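Local coordinates for protein sensory rhodopsin transducer (Thermotoga maritima, PDB 1NC7) that is of unknown function but, as a member of the Anabaena sensory rhodopsin transducer family, probably acts in signalling, and binds magnesium ions as a tetramer, at residues L118-K122 and N123-L127. Sequence-based numbering, arbitrary orientation.
Sequences LDVGK and NHYTL. With MG (magnesium ion), chain G.
His124 leans back across the hairpin and donates a hydrogen bond from NE2 to Asp119 OD1 at 2.8 Å. The carboxylate oxygen lies in the ring plane, while the ring meets the carboxylate from above, the two planes being 80° apart. With chi1 at 74°, CG sits between the backbone N and carbonyl carbon, which lays one ring face over the Val120-Gly121 peptide, CE1 coming 3.3 Å from Gly121 N. Cutting the ring back to an alanine here is likely to leave Asp119 OD1 without its N-H partner and Tyr125 of the second subunit, whose OH bonds Asp119 OD2, without its stacking ring. Asp119 N to Thr126 O and Thr126 N to Asp119 O are hydrogen bonds, each 3.0 Å. On the face bearing Leu118, Val120, Tyr125 and Leu127, packing is close: Leu118 CD1 sits over the Tyr125 ring, 4.1 Å from its centroid in a CH-pi contact, and touches Leu127 CD2 at 3.7 Å. The turn end is looser, with Lys122 and Asn123 side by side and exposed. At the other end Leu127 O binds magnesium at 2.3 Å, joined by Leu127 O of the three other subunits. This is an antiparallel beta hairpin closed by a type I turn, its second strand lining a magnesium site shared by four subunits.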
loop_
_atom_site.group_PDB
_atom_site.type_symbol
_atom_site.label_atom_id
_atom_site.label_comp_id
_atom_site.label_asym_id
_atom_site.label_seq_id
_atom_site.Cartn_x
_atom_site.Cartn_y
_atom_site.Cartn_z
ATOM N N LEU D 118 4.169 12.119 -4.723
ATOM C CA LEU D 118 3.279 13.010 -5.451
ATOM C C LEU D 118 3.984 13.263 -6.780
ATOM O O LEU D 118 5.097 13.795 -6.815
ATOM C CB LEU D 118 3.087 14.349 -4.734
ATOM C CG LEU D 118 2.349 15.385 -5.598
ATOM C CD1 LEU D 118 0.900 14.954 -5.801
ATOM C CD2 LEU D 118 2.409 16.752 -4.934
ATOM N N ASP D 119 3.345 12.853 -7.869
ATOM C CA ASP D 119 3.895 13.048 -9.200
ATOM C C ASP D 119 2.938 14.042 -9.839
ATOM O O ASP D 119 1.789 13.705 -10.132
ATOM C CB ASP D 119 3.884 11.730 -9.977
ATOM C CG ASP D 119 4.699 11.794 -11.253
ATOM O OD1 ASP D 119 4.936 12.911 -11.762
ATOM O OD2 ASP D 119 5.093 10.718 -11.752
ATOM N N VAL D 120 3.404 15.268 -10.033
ATOM C CA VAL D 120 2.556 16.305 -10.594
ATOM C C VAL D 120 3.215 17.045 -11.746
ATOM O O VAL D 120 4.437 17.094 -11.855
ATOM C CB VAL D 120 2.159 17.317 -9.492
ATOM C CG1 VAL D 120 3.400 18.033 -8.977
ATOM C CG2 VAL D 120 1.145 18.313 -10.029
ATOM N N GLY D 121 2.383 17.609 -12.613
ATOM C CA GLY D 121 2.877 18.359 -13.750
ATOM C C GLY D 121 1.746 19.229 -14.250
ATOM O O GLY D 121 0.673 19.255 -13.648
ATOM N N LYS D 122 1.970 19.943 -15.346
ATOM C CA LYS D 122 0.927 20.801 -15.882
ATOM C C LYS D 122 -0.314 19.994 -16.246
ATOM O O LYS D 122 -1.437 20.470 -16.083
ATOM C CB LYS D 122 1.429 21.551 -17.119
ATOM C CG LYS D 122 0.384 22.473 -17.728
ATOM C CD LYS D 122 0.950 23.296 -18.870
ATOM C CE LYS D 122 -0.108 24.229 -19.433
ATOM N NZ LYS D 122 -0.686 25.098 -18.372
ATOM N N ASN D 123 -0.107 18.765 -16.717
ATOM C CA ASN D 123 -1.219 17.916 -17.132
ATOM C C ASN D 123 -1.433 16.597 -16.383
ATOM O O ASN D 123 -2.016 15.664 -16.934
ATOM C CB ASN D 123 -1.115 17.628 -18.632
ATOM C CG ASN D 123 -1.324 18.869 -19.481
ATOM O OD1 ASN D 123 -0.563 19.832 -19.392
ATOM N ND2 ASN D 123 -2.363 18.851 -20.307
ATOM N N HIS D 124 -0.952 16.507 -15.145
ATOM C CA HIS D 124 -1.168 15.304 -14.339
ATOM C C HIS D 124 -0.968 15.592 -12.857
ATOM O O HIS D 124 -0.308 16.561 -12.485
ATOM C CB HIS D 124 -0.262 14.141 -14.782
ATOM C CG HIS D 124 1.172 14.291 -14.380
ATOM N ND1 HIS D 124 2.066 15.070 -15.082
ATOM C CD2 HIS D 124 1.872 13.740 -13.360
ATOM C CE1 HIS D 124 3.256 14.991 -14.512
ATOM N NE2 HIS D 124 3.165 14.190 -13.465
ATOM N N TYR D 125 -1.554 14.746 -12.015
ATOM C CA TYR D 125 -1.465 14.899 -10.566
ATOM C C TYR D 125 -1.879 13.556 -9.974
ATOM O O TYR D 125 -3.039 13.167 -10.059
ATOM C CB TYR D 125 -2.424 16.011 -10.126
ATOM C CG TYR D 125 -2.371 16.407 -8.664
ATOM C CD1 TYR D 125 -2.199 17.740 -8.300
ATOM C CD2 TYR D 125 -2.574 15.469 -7.649
ATOM C CE1 TYR D 125 -2.233 18.136 -6.967
ATOM C CE2 TYR D 125 -2.611 15.858 -6.308
ATOM C CZ TYR D 125 -2.443 17.192 -5.977
ATOM O OH TYR D 125 -2.506 17.595 -4.662
ATOM N N THR D 126 -0.931 12.836 -9.387
ATOM C CA THR D 126 -1.259 11.540 -8.824
ATOM C C THR D 126 -0.462 11.215 -7.570
ATOM O O THR D 126 0.673 11.661 -7.407
ATOM C CB THR D 126 -1.049 10.425 -9.874
ATOM O OG1 THR D 126 -1.514 9.177 -9.349
ATOM C CG2 THR D 126 0.420 10.304 -10.248
ATOM N N LEU D 127 -1.082 10.441 -6.684
ATOM C CA LEU D 127 -0.472 10.025 -5.423
ATOM C C LEU D 127 -0.417 8.506 -5.313
ATOM O O LEU D 127 -1.263 7.808 -5.855
ATOM C CB LEU D 127 -1.301 10.533 -4.238
ATOM C CG LEU D 127 -1.274 12.012 -3.860
ATOM C CD1 LEU D 127 -2.405 12.320 -2.874
ATOM C CD2 LEU D 127 0.078 12.345 -3.255
HETATM MG MG MG G . -2.875 6.390 -6.638
#